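Local coordinates for protein glycoside hydrolase YxiA (Bacillus licheniformis, PDB 3LV4) that probably hydrolyses arabinan, as a calcium-binding family 43 glycosidase resembling endo-1,5-alpha-L-arabinosidases, at residues A108-D111 and P116-N119; Q83-K88 and M175-G180; T309-R314 and E319-Q324; Y217-G222 and G227-R232. All coordinates share one frame; numbering follows the deposited sequence.

How the contacts relate
All four contacts lie in the family 43 catalytic region, whose fold is a five-bladed beta-propeller. From the N terminus, contact 2 opens first at 83-88 and closes across 86 intervening residues at 175-180, joining turns of two successive blades. Nested inside that loop is contact 1, the tight hairpin of strands 103-110 and 118-126; the two touch through a salt bridge between Lys-88 NZ and Asp-111 OD1 (3.0 Å). Contact 4 and then contact 3 follow in series, each closing a hairpin across four intervening residues, in the sheets of 213-220 and 303-310. Their centres are about 14 Å apart, whereas contacts 2 and 3 lie on opposite sides of the chain's centre.

Contact 1. Residues A108-D111 and P116-N119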
loop_
_atom_site.group_PDB
_atom_site.type_symbol
_atom_site.label_atom_id
_atom_site.label_comp_id
_atom_site.label_asym_id
_atom_site.label_seq_id
_atom_site.Cartn_x
_atom_site.Cartn_y
_atom_site.Cartn_z
ATOM N N ALA A 108 -19.024 5.434 -10.226
ATOM C CA ALA A 108 -19.947 6.494 -9.835
ATOM C C ALA A 108 -19.186 7.812 -9.897
ATOM O O ALA A 108 -17.982 7.827 -9.701
ATOM C CB ALA A 108 -20.497 6.254 -8.435
ATOM N N VAL A 109 -19.881 8.909 -10.190
ATOM C CA VAL A 109 -19.219 10.197 -10.395
ATOM C C VAL A 109 -19.865 11.273 -9.533
ATOM O O VAL A 109 -21.088 11.310 -9.413
ATOM C CB VAL A 109 -19.276 10.618 -11.874
ATOM C CG1 VAL A 109 -18.614 11.983 -12.084
ATOM C CG2 VAL A 109 -18.596 9.570 -12.723
ATOM N N ALA A 110 -19.039 12.124 -8.922
ATOM C CA ALA A 110 -19.522 13.272 -8.143
ATOM C C ALA A 110 -18.950 14.587 -8.670
ATOM O O ALA A 110 -17.844 14.614 -9.218
ATOM C CB ALA A 110 -19.154 13.115 -6.677
ATOM N N ASP A 111 -19.700 15.675 -8.493
ATOM C CA ASP A 111 -19.196 17.009 -8.823
ATOM C C ASP A 111 -18.235 17.475 -7.741
ATOM O O ASP A 111 -17.246 18.151 -8.017
ATOM C CB ASP A 111 -20.343 18.022 -8.936
ATOM C CG ASP A 111 -21.265 17.736 -10.102
ATOM O OD1 ASP A 111 -20.799 17.179 -11.118
ATOM O OD2 ASP A 111 -22.463 18.075 -9.996
ATOM N N PRO A 116 -22.639 14.111 -3.475
ATOM C CA PRO A 116 -22.937 12.683 -3.626
ATOM C C PRO A 116 -22.392 12.099 -4.926
ATOM O O PRO A 116 -22.266 12.807 -5.931
ATOM C CB PRO A 116 -24.469 12.655 -3.653
ATOM C CG PRO A 116 -24.843 13.980 -4.272
ATOM C CD PRO A 116 -23.808 14.963 -3.771
ATOM N N TYR A 117 -22.078 10.812 -4.905
ATOM C CA TYR A 117 -21.638 10.110 -6.106
ATOM C C TYR A 117 -22.845 9.484 -6.788
ATOM O O TYR A 117 -23.731 8.943 -6.114
ATOM C CB TYR A 117 -20.573 9.059 -5.755
ATOM C CG TYR A 117 -19.255 9.707 -5.410
ATOM C CD1 TYR A 117 -19.054 10.302 -4.169
ATOM C CD2 TYR A 117 -18.227 9.767 -6.340
ATOM C CE1 TYR A 117 -17.847 10.917 -3.857
ATOM C CE2 TYR A 117 -17.022 10.378 -6.042
ATOM C CZ TYR A 117 -16.842 10.960 -4.804
ATOM O OH TYR A 117 -15.646 11.578 -4.508
ATOM N N LYS A 118 -22.888 9.591 -8.115
ATOM C CA LYS A 118 -23.983 9.029 -8.905
ATOM C C LYS A 118 -23.513 7.881 -9.786
ATOM O O LYS A 118 -22.542 7.999 -10.531
ATOM C CB LYS A 118 -24.669 10.100 -9.749
ATOM C CG LYS A 118 -25.480 11.076 -8.917
ATOM C CD LYS A 118 -26.648 10.387 -8.197
ATOM C CE LYS A 118 -27.617 9.743 -9.182
ATOM N NZ LYS A 118 -28.729 9.034 -8.495
ATOM N N ASN A 119 -24.223 6.772 -9.681
ATOM C CA ASN A 119 -23.870 5.539 -10.369
ATOM C C ASN A 119 -23.919 5.698 -11.888
ATOM O O ASN A 119 -24.896 6.227 -12.431
ATOM C CB ASN A 119 -24.824 4.427 -9.907
ATOM C CG ASN A 119 -24.530 3.088 -10.555
ATOM O OD1 ASN A 119 -25.446 2.309 -10.857
ATOM N ND2 ASN A 119 -23.262 2.808 -10.771
HETATM O O HOH W 1 -22.270 15.213 -7.146
#
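Pro-116 O sits 3.2 Å from Ala-110 CB where the hairpin of strands 103-110 and 118-126 opens into its turn; these are the last two strands of one four-stranded blade of the propeller. Pro-116, preceded by a cis peptide bond, ends the turn. Its carbonyl is bridged by a water, which donates to Pro-116 O and accepts from Asp-111 N, so the pairing continues through solvent beyond the last direct bond.

Tyr-117 makes the main side-chain contact. With CG anti to its own carbonyl carbon (chi1 -73°), the ring lies flat over Ala-110, whose CB stands 3.4 Å from the centroid of the Tyr-117 ring and only 7° off its normal, a CH-pi contact. Ala-108 O meets the ring edge in plane. The phenol OH bonds to Ile-113 O inside the turn, while Phe-89 and Met-91 of the neighbouring strand 89-96 also touch this side chain. A serine here would probably leave the Ala-110 methyl without its aromatic cover and the Ile-113 carbonyl without its phenol partner.

Lys-118 forms the hydrogen-bonded pair with Val-109: Lys-118 N to Val-109 O and Val-109 N to Lys-118 O are both 2.8 Å. The lysine chain bends at chi2 and chi3 and carries NZ away to a salt bridge with Glu-63.

Asn-119 faces Ala-108 as a non-hydrogen-bonded pair. The backbones come close here: Ala-108 CA makes a CA-H...O contact of 3.1 Å with Lys-118 O, and Ala-108 CB lies 4.0 Å from Asn-119 CA.

Contact 2. Residues Q83-K88 and M175-G180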
loop_
_atom_site.group_PDB
_atom_site.type_symbol
_atom_site.label_atom_id
_atom_site.label_comp_id
_atom_site.label_asym_id
_atom_site.label_seq_id
_atom_site.Cartn_x
_atom_site.Cartn_y
_atom_site.Cartn_z
ATOM N N GLN A 83 -9.740 12.092 -9.771
ATOM C CA GLN A 83 -10.240 13.229 -10.533
ATOM C C GLN A 83 -9.766 13.108 -11.972
ATOM O O GLN A 83 -8.559 12.997 -12.228
ATOM C CB GLN A 83 -9.728 14.546 -9.938
ATOM C CG GLN A 83 -10.478 15.766 -10.434
ATOM C CD GLN A 83 -10.014 17.039 -9.767
ATOM O OE1 GLN A 83 -8.910 17.099 -9.227
ATOM N NE2 GLN A 83 -10.852 18.069 -9.800
ATOM N N LEU A 84 -10.705 13.139 -12.914
ATOM C CA LEU A 84 -10.340 13.111 -14.324
ATOM C C LEU A 84 -10.284 14.528 -14.886
ATOM O O LEU A 84 -10.480 15.508 -14.168
ATOM C CB LEU A 84 -11.312 12.248 -15.132
ATOM C CG LEU A 84 -11.438 10.790 -14.689
ATOM C CD1 LEU A 84 -12.092 9.956 -15.785
ATOM C CD2 LEU A 84 -10.093 10.205 -14.284
ATOM N N GLU A 85 -10.023 14.633 -16.178
ATOM C CA GLU A 85 -9.740 15.931 -16.778
ATOM C C GLU A 85 -10.944 16.868 -16.800
ATOM O O GLU A 85 -10.785 18.084 -16.883
ATOM C CB GLU A 85 -9.137 15.742 -18.169
ATOM C CG GLU A 85 -7.732 15.169 -18.098
ATOM C CD GLU A 85 -7.212 14.696 -19.436
ATOM O OE1 GLU A 85 -6.486 15.478 -20.088
ATOM O OE2 GLU A 85 -7.523 13.547 -19.832
ATOM N N ASP A 86 -12.143 16.307 -16.705
ATOM C CA ASP A 86 -13.347 17.127 -16.611
ATOM C C ASP A 86 -13.513 17.767 -15.233
ATOM O O ASP A 86 -14.454 18.531 -15.015
ATOM C CB ASP A 86 -14.605 16.326 -16.989
ATOM C CG ASP A 86 -14.801 15.087 -16.132
ATOM O OD1 ASP A 86 -14.073 14.912 -15.130
ATOM O OD2 ASP A 86 -15.703 14.286 -16.463
ATOM N N GLY A 87 -12.596 17.461 -14.315
ATOM C CA GLY A 87 -12.637 18.016 -12.973
ATOM C C GLY A 87 -13.572 17.292 -12.024
ATOM O O GLY A 87 -13.660 17.633 -10.836
ATOM N N LYS A 88 -14.279 16.288 -12.538
ATOM C CA LYS A 88 -15.180 15.510 -11.694
ATOM C C LYS A 88 -14.457 14.362 -10.991
ATOM O O LYS A 88 -13.331 14.001 -11.345
ATOM C CB LYS A 88 -16.396 15.018 -12.487
ATOM C CG LYS A 88 -17.168 16.178 -13.131
ATOM C CD LYS A 88 -18.526 15.761 -13.641
ATOM C CE LYS A 88 -19.232 16.949 -14.294
ATOM N NZ LYS A 88 -19.185 18.178 -13.434
HETATM N N MSE A 175 -8.018 2.737 -19.717
HETATM C CA MSE A 175 -9.317 3.375 -19.484
HETATM C C MSE A 175 -9.566 4.532 -20.450
HETATM O O MSE A 175 -8.627 5.156 -20.952
HETATM C CB MSE A 175 -9.408 3.895 -18.044
HETATM C CG MSE A 175 -9.002 2.873 -16.993
HETATM SE SE MSE A 175 -10.172 1.295 -16.970
HETATM C CE MSE A 175 -11.608 1.976 -15.810
ATOM N N ASP A 176 -10.846 4.796 -20.699
ATOM C CA ASP A 176 -11.289 5.932 -21.497
ATOM C C ASP A 176 -11.239 7.209 -20.647
ATOM O O ASP A 176 -11.906 7.308 -19.623
ATOM C CB ASP A 176 -12.714 5.670 -22.002
ATOM C CG ASP A 176 -13.185 6.710 -22.992
ATOM O OD1 ASP A 176 -13.246 7.907 -22.620
ATOM O OD2 ASP A 176 -13.508 6.333 -24.142
ATOM N N LYS A 177 -10.440 8.179 -21.079
ATOM C CA LYS A 177 -10.231 9.414 -20.321
ATOM C C LYS A 177 -11.464 10.314 -20.245
ATOM O O LYS A 177 -11.506 11.258 -19.458
ATOM C CB LYS A 177 -9.074 10.206 -20.931
ATOM C CG LYS A 177 -7.727 9.603 -20.647
ATOM C CD LYS A 177 -6.608 10.516 -21.100
ATOM C CE LYS A 177 -6.474 10.527 -22.612
ATOM N NZ LYS A 177 -5.281 11.327 -23.022
ATOM N N LYS A 178 -12.459 10.033 -21.075
ATOM C CA LYS A 178 -13.662 10.858 -21.103
ATOM C C LYS A 178 -14.818 10.231 -20.334
ATOM O O LYS A 178 -15.581 10.933 -19.663
ATOM C CB LYS A 178 -14.072 11.159 -22.547
ATOM C CG LYS A 178 -13.045 11.981 -23.303
ATOM C CD LYS A 178 -13.452 12.187 -24.755
ATOM C CE LYS A 178 -12.464 13.099 -25.478
ATOM N NZ LYS A 178 -12.750 13.167 -26.941
ATOM N N THR A 179 -14.957 8.913 -20.417
ATOM C CA THR A 179 -16.090 8.263 -19.764
ATOM C C THR A 179 -15.702 7.620 -18.442
ATOM O O THR A 179 -16.552 7.405 -17.572
ATOM C CB THR A 179 -16.718 7.181 -20.652
ATOM O OG1 THR A 179 -15.775 6.114 -20.830
ATOM C CG2 THR A 179 -17.112 7.760 -22.005
ATOM N N GLY A 180 -14.422 7.300 -18.294
ATOM C CA GLY A 180 -13.950 6.641 -17.086
ATOM C C GLY A 180 -14.121 5.131 -17.113
ATOM O O GLY A 180 -13.760 4.453 -16.148
HETATM O O HOH W 2 -9.513 12.541 -18.106
HETATM O O HOH W 3 -15.313 13.437 -19.054
HETATM O O HOH W 4 -12.670 13.675 -18.437
#
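Leu-84 and Lys-177 bring together two turns from successive blades of the propeller: a type I beta turn from Leu-84 to Gly-87, and a turn built on Asp-176 just after strand 170-175.

The apolar part is small. One branch of Leu-84 does the touching: CD1 packs 4.0 Å from Gly-180 CA and also reaches Lys-177 O. Behind it the same leucine meets Phe-153, Leu-159 and Tyr-90, so the contact continues the packing between the two sheets.

The charged part is loose. Glu-85 and Lys-177 cross obliquely, with the carboxylate resting on the aliphatic part of the lysine; Glu-85 OE2 is 3.4 Å from Lys-177 CD but 4.5 Å from its NZ, beyond a salt bridge. A bend at chi3 (-74°) sends the lysine chain onward, and NZ makes a weak bond to Gly-157 O.

Water carries the polar link. One molecule donates to Lys-177 O (2.7 Å) and to Glu-85 OE2 while accepting from Glu-85 N. A second donates to Lys-177 O and accepts weakly from Asp-86 N, and a third donates to both Asp-86 OD2 and Lys-178 O. Two of these three bridges thus converge on Lys-177 O.

Aspartates hold each turn in shape. Asp-86 OD1 accepts from Lys-88 N in an Asx turn. In the other, Asp-176 OD1 takes two backbone donors, Lys-178 N at 2.7 Å nearly along the C-O axis and Thr-179 N at 3.0 Å from above the carboxylate plane.

Contact 3. Residues T309-R314 and E319-Q324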
loop_
_atom_site.group_PDB
_atom_site.type_symbol
_atom_site.label_atom_id
_atom_site.label_comp_id
_atom_site.label_asym_id
_atom_site.label_seq_id
_atom_site.Cartn_x
_atom_site.Cartn_y
_atom_site.Cartn_z
ATOM N N THR A 309 -3.594 -0.047 9.673
ATOM C CA THR A 309 -2.856 -1.032 10.433
ATOM C C THR A 309 -3.619 -1.430 11.676
ATOM O O THR A 309 -4.408 -0.652 12.203
ATOM C CB THR A 309 -1.425 -0.549 10.777
ATOM O OG1 THR A 309 -0.681 -1.631 11.356
ATOM C CG2 THR A 309 -1.451 0.637 11.748
ATOM N N ARG A 310 -3.402 -2.669 12.107
ATOM C CA ARG A 310 -3.838 -3.123 13.413
ATOM C C ARG A 310 -2.655 -2.954 14.375
ATOM O O ARG A 310 -1.610 -2.448 13.970
ATOM C CB ARG A 310 -4.343 -4.563 13.322
ATOM C CG ARG A 310 -5.709 -4.656 12.630
ATOM C CD ARG A 310 -5.856 -5.916 11.758
ATOM N NE ARG A 310 -7.257 -6.130 11.377
ATOM C CZ ARG A 310 -7.869 -5.522 10.362
ATOM N NH1 ARG A 310 -7.205 -4.670 9.588
ATOM N NH2 ARG A 310 -9.151 -5.768 10.121
ATOM N N PHE A 311 -2.819 -3.352 15.635
ATOM C CA PHE A 311 -1.842 -3.008 16.673
ATOM C C PHE A 311 -1.686 -4.145 17.665
ATOM O O PHE A 311 -2.665 -4.798 18.015
ATOM C CB PHE A 311 -2.299 -1.777 17.466
ATOM C CG PHE A 311 -2.673 -0.603 16.613
ATOM C CD1 PHE A 311 -4.002 -0.373 16.273
ATOM C CD2 PHE A 311 -1.702 0.283 16.166
ATOM C CE1 PHE A 311 -4.359 0.717 15.490
ATOM C CE2 PHE A 311 -2.045 1.376 15.387
ATOM C CZ PHE A 311 -3.379 1.594 15.042
ATOM N N PRO A 312 -0.456 -4.368 18.152
ATOM C CA PRO A 312 -0.285 -5.460 19.107
ATOM C C PRO A 312 -1.260 -5.332 20.262
ATOM O O PRO A 312 -1.365 -4.256 20.849
ATOM C CB PRO A 312 1.151 -5.263 19.595
ATOM C CG PRO A 312 1.848 -4.641 18.401
ATOM C CD PRO A 312 0.823 -3.725 17.798
ATOM N N GLY A 313 -1.981 -6.410 20.560
ATOM C CA GLY A 313 -2.868 -6.446 21.714
ATOM C C GLY A 313 -4.239 -5.802 21.559
ATOM O O GLY A 313 -5.057 -5.888 22.472
ATOM N N ARG A 314 -4.501 -5.168 20.415
ATOM C CA ARG A 314 -5.744 -4.413 20.221
ATOM C C ARG A 314 -6.764 -5.119 19.316
ATOM O O ARG A 314 -7.697 -4.498 18.815
ATOM C CB ARG A 314 -5.440 -2.996 19.711
ATOM C CG ARG A 314 -4.839 -2.099 20.790
ATOM C CD ARG A 314 -4.474 -0.705 20.279
ATOM N NE ARG A 314 -5.586 -0.010 19.631
ATOM C CZ ARG A 314 -5.479 1.176 19.033
ATOM N NH1 ARG A 314 -4.303 1.800 18.998
ATOM N NH2 ARG A 314 -6.543 1.741 18.470
ATOM N N GLU A 319 -6.506 1.746 12.329
ATOM C CA GLU A 319 -6.506 3.179 12.068
ATOM C C GLU A 319 -5.632 3.448 10.852
ATOM O O GLU A 319 -4.841 2.595 10.439
ATOM C CB GLU A 319 -5.947 3.955 13.266
ATOM C CG GLU A 319 -6.767 3.811 14.540
ATOM C CD GLU A 319 -6.117 4.491 15.730
ATOM O OE1 GLU A 319 -5.015 5.039 15.578
ATOM O OE2 GLU A 319 -6.707 4.480 16.824
ATOM N N VAL A 320 -5.774 4.643 10.294
ATOM C CA VAL A 320 -4.955 5.089 9.184
ATOM C C VAL A 320 -3.606 5.553 9.711
ATOM O O VAL A 320 -3.533 6.216 10.751
ATOM C CB VAL A 320 -5.622 6.275 8.450
ATOM C CG1 VAL A 320 -4.681 6.842 7.393
ATOM C CG2 VAL A 320 -6.948 5.838 7.823
ATOM N N ARG A 321 -2.539 5.181 9.008
ATOM C CA ARG A 321 -1.209 5.689 9.316
ATOM C C ARG A 321 -0.580 6.236 8.047
ATOM O O ARG A 321 -0.884 5.782 6.938
ATOM C CB ARG A 321 -0.316 4.597 9.931
ATOM C CG ARG A 321 -0.641 4.247 11.391
ATOM C CD ARG A 321 -0.381 5.444 12.320
ATOM N NE ARG A 321 -0.562 5.137 13.743
ATOM C CZ ARG A 321 -1.736 5.156 14.376
ATOM N NH1 ARG A 321 -2.858 5.444 13.714
ATOM N NH2 ARG A 321 -1.797 4.877 15.670
ATOM N N VAL A 322 0.285 7.223 8.219
ATOM C CA VAL A 322 1.011 7.831 7.118
ATOM C C VAL A 322 2.489 7.822 7.462
ATOM O O VAL A 322 2.871 8.343 8.510
ATOM C CB VAL A 322 0.561 9.296 6.896
ATOM C CG1 VAL A 322 1.337 9.937 5.741
ATOM C CG2 VAL A 322 -0.940 9.351 6.629
ATOM N N HIS A 323 3.313 7.222 6.598
ATOM C CA HIS A 323 4.775 7.276 6.755
ATOM C C HIS A 323 5.421 7.877 5.524
ATOM O O HIS A 323 5.055 7.542 4.397
ATOM C CB HIS A 323 5.385 5.882 6.986
ATOM C CG HIS A 323 5.081 5.296 8.333
ATOM N ND1 HIS A 323 6.043 4.694 9.116
ATOM C CD2 HIS A 323 3.921 5.223 9.030
ATOM C CE1 HIS A 323 5.485 4.265 10.239
ATOM N NE2 HIS A 323 4.203 4.573 10.211
ATOM N N GLN A 324 6.400 8.749 5.740
ATOM C CA GLN A 324 7.168 9.291 4.638
ATOM C C GLN A 324 7.933 8.180 3.922
ATOM O O GLN A 324 8.457 7.264 4.561
ATOM C CB GLN A 324 8.126 10.373 5.143
ATOM C CG GLN A 324 8.847 11.094 4.044
ATOM C CD GLN A 324 9.434 12.424 4.486
ATOM O OE1 GLN A 324 9.420 12.789 5.676
ATOM N NE2 GLN A 324 9.957 13.156 3.531
HETATM O O HOH W 5 -3.928 4.604 18.084
#
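Glu-319 stands between two arginines, Arg-314 across the hairpin and Arg-321 two residues along its own strand, and the three make a salt-bridge network. Arg-314 NH2 reaches Glu-319 OE2 at 3.2 Å; the oxygen lies in the guanidinium plane, but the nitrogen approaches from above the carboxylate, the two planes being 74° apart. Arg-321 grips the other oxygen end-on: NH1 meets Glu-319 OE1 at 2.9 Å on its anti lone pair, and NH2 comes to the same atom from the syn side. A water accepts from Arg-314 NH1 and donates to Glu-319 OE1. Two positive charges on one carboxylate would probably stabilise its ionised form. Arg-314 has a further partner in Glu-317, through NE.

Where the strands give way to the connecting loop, Thr-309 and Glu-319 form an antiparallel hydrogen-bonded pair, Thr-309 N to Glu-319 O being 3.0 Å.

Phe-311 packs against all three charged side chains. Its chi1 of -52° sets CG anti to the carbonyl carbon and aims the ring at Glu-319, whose CB lies at the ring edge. Arg-321 NH2 is 3.5 Å from Phe-311 CE2, the ring and guanidinium planes turned 46° apart, while Arg-314 lays a face of its guanidinium against Phe-311 CD1. On the apolar side, the methyl Thr-309 CG2 packs 3.7 Å from Arg-321 CG.

The hairpin belongs to the four-stranded blade of 285-296, 303-310, 319-327 and 333-335. Tyr-286 and Pro-289 of the neighbouring strand 285-296 touch Thr-309, and Val-320 pairs through its backbone with Val-11 near the chain start.

Contact 4. Residues Y217-G222 and G227-R232; sequences YMSFGG and GGYNIR
Met-218 (selenomethionine) pairs with Arg-232 and Phe-220 with Asn-230 as antiparallel hydrogen-bonded pairs, Ser-219 facing Ile-231 between them, in a twisted hairpin whose short strand axes run at 145° and whose pairing continues into the turn through Gly-222 N to Gly-227 O (2.9 Å).

On the face carrying Phe-220, Arg-232 runs extended from CG to NE across the ring. Its CD sits over the centre, 3.5 Å from the Phe-220 centroid, and the guanidinium lies face-on over Phe-220 CD2, toward the rim, its plane only 4° from that of the ring. Asn-230 OD1 fixes the rotation of the arginine by accepting from Arg-232 NE (2.8 Å) in the carbonyl plane, while its amide ND2 donates to Gly-228 O (2.8 Å). The far nitrogens bond to the backbone oxygens of Glu-268, Tyr-270 and Lys-364. A leucine in place of Arg-232 would probably leave Asn-230 OD1 and those three carbonyls without their donor, and part of the Phe-220 face uncovered.

On the other face, Tyr-229, at an unusual chi1 of -136°, turns its ring over Ser-219, whose CB is 3.6 Å from Tyr-229 CE1. Ser-219 OG bonds to His-291 N. Gly-221 is hemmed in nearby: a beta carbon would collide with the carbonyls of Gly-227 and Gly-228.

The Tyr-229 hydroxyl bonds to Glu-201 OE2, the predicted proton donor. The hairpin thus probably helps to position a second-shell tyrosine against the predicted catalytic acid, and the packing of Ser-219 CB on its ring is consistent with this.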
loop_
_atom_site.group_PDB
_atom_site.type_symbol
_atom_site.label_atom_id
_atom_site.label_comp_id
_atom_site.label_asym_id
_atom_site.label_seq_id
_atom_site.Cartn_x
_atom_site.Cartn_y
_atom_site.Cartn_z
ATOM N N TYR A 217 2.920 -1.107 -5.763
ATOM C CA TYR A 217 2.722 -1.507 -4.381
ATOM C C TYR A 217 1.619 -2.548 -4.333
ATOM O O TYR A 217 0.703 -2.532 -5.158
ATOM C CB TYR A 217 2.345 -0.303 -3.510
ATOM C CG TYR A 217 3.464 0.695 -3.365
ATOM C CD1 TYR A 217 3.619 1.733 -4.276
ATOM C CD2 TYR A 217 4.375 0.594 -2.322
ATOM C CE1 TYR A 217 4.643 2.651 -4.141
ATOM C CE2 TYR A 217 5.403 1.501 -2.180
ATOM C CZ TYR A 217 5.536 2.522 -3.091
ATOM O OH TYR A 217 6.560 3.418 -2.946
HETATM N N MSE A 218 1.721 -3.461 -3.373
HETATM C CA MSE A 218 0.724 -4.498 -3.197
HETATM C C MSE A 218 0.835 -5.072 -1.799
HETATM O O MSE A 218 1.851 -4.893 -1.120
HETATM C CB MSE A 218 0.903 -5.595 -4.246
HETATM C CG MSE A 218 2.308 -6.076 -4.373
HETATM SE SE MSE A 218 2.632 -6.946 -6.100
HETATM C CE MSE A 218 4.580 -6.705 -6.126
ATOM N N SER A 219 -0.220 -5.738 -1.357
ATOM C CA SER A 219 -0.217 -6.359 -0.040
ATOM C C SER A 219 -0.207 -7.865 -0.198
ATOM O O SER A 219 -1.011 -8.422 -0.950
ATOM C CB SER A 219 -1.427 -5.897 0.784
ATOM O OG SER A 219 -1.306 -4.514 1.078
ATOM N N PHE A 220 0.737 -8.509 0.481
ATOM C CA PHE A 220 0.833 -9.969 0.493
ATOM C C PHE A 220 0.225 -10.485 1.802
ATOM O O PHE A 220 0.293 -9.814 2.841
ATOM C CB PHE A 220 2.298 -10.413 0.428
ATOM C CG PHE A 220 2.880 -10.492 -0.966
ATOM C CD1 PHE A 220 2.569 -9.550 -1.936
ATOM C CD2 PHE A 220 3.795 -11.496 -1.282
ATOM C CE1 PHE A 220 3.140 -9.621 -3.207
ATOM C CE2 PHE A 220 4.366 -11.575 -2.546
ATOM C CZ PHE A 220 4.033 -10.636 -3.514
ATOM N N GLY A 221 -0.344 -11.684 1.772
ATOM C CA GLY A 221 -0.914 -12.255 2.987
ATOM C C GLY A 221 -2.348 -11.834 3.271
ATOM O O GLY A 221 -3.059 -11.352 2.384
ATOM N N GLY A 222 -2.771 -12.021 4.518
ATOM C CA GLY A 222 -4.142 -11.750 4.926
ATOM C C GLY A 222 -4.281 -10.509 5.793
ATOM O O GLY A 222 -3.419 -10.223 6.641
ATOM N N GLY A 227 -3.009 -12.727 9.766
ATOM C CA GLY A 227 -2.810 -12.923 8.339
ATOM C C GLY A 227 -1.425 -12.607 7.775
ATOM O O GLY A 227 -1.118 -12.965 6.640
ATOM N N GLY A 228 -0.583 -11.930 8.549
ATOM C CA GLY A 228 0.745 -11.587 8.066
ATOM C C GLY A 228 0.735 -10.575 6.926
ATOM O O GLY A 228 1.615 -10.598 6.062
ATOM N N TYR A 229 -0.254 -9.687 6.914
ATOM C CA TYR A 229 -0.350 -8.662 5.864
ATOM C C TYR A 229 0.947 -7.886 5.812
ATOM O O TYR A 229 1.452 -7.445 6.849
ATOM C CB TYR A 229 -1.449 -7.671 6.215
ATOM C CG TYR A 229 -2.387 -7.252 5.106
ATOM C CD1 TYR A 229 -2.696 -8.098 4.038
ATOM C CD2 TYR A 229 -3.019 -6.016 5.164
ATOM C CE1 TYR A 229 -3.597 -7.693 3.042
ATOM C CE2 TYR A 229 -3.909 -5.615 4.192
ATOM C CZ TYR A 229 -4.200 -6.447 3.139
ATOM O OH TYR A 229 -5.107 -6.006 2.201
ATOM N N ASN A 230 1.487 -7.710 4.614
ATOM C CA ASN A 230 2.695 -6.917 4.461
ATOM C C ASN A 230 2.762 -6.255 3.096
ATOM O O ASN A 230 2.399 -6.855 2.080
ATOM C CB ASN A 230 3.964 -7.747 4.763
ATOM C CG ASN A 230 4.161 -8.903 3.799
ATOM O OD1 ASN A 230 5.088 -8.892 2.983
ATOM N ND2 ASN A 230 3.301 -9.913 3.892
ATOM N N ILE A 231 3.216 -5.006 3.091
ATOM C CA ILE A 231 3.320 -4.223 1.867
ATOM C C ILE A 231 4.601 -4.576 1.132
ATOM O O ILE A 231 5.679 -4.614 1.726
ATOM C CB ILE A 231 3.294 -2.707 2.165
ATOM C CG1 ILE A 231 1.917 -2.306 2.707
ATOM C CG2 ILE A 231 3.642 -1.906 0.907
ATOM C CD1 ILE A 231 1.880 -0.938 3.394
ATOM N N ARG A 232 4.470 -4.854 -0.160
ATOM C CA ARG A 232 5.618 -5.150 -0.997
ATOM C C ARG A 232 5.568 -4.254 -2.216
ATOM O O ARG A 232 4.516 -3.691 -2.551
ATOM C CB ARG A 232 5.632 -6.622 -1.422
ATOM C CG ARG A 232 5.590 -7.594 -0.251
ATOM C CD ARG A 232 6.169 -8.969 -0.581
ATOM N NE ARG A 232 6.196 -9.801 0.623
ATOM C CZ ARG A 232 6.885 -10.932 0.754
ATOM N NH1 ARG A 232 7.595 -11.406 -0.268
ATOM N NH2 ARG A 232 6.847 -11.599 1.907
#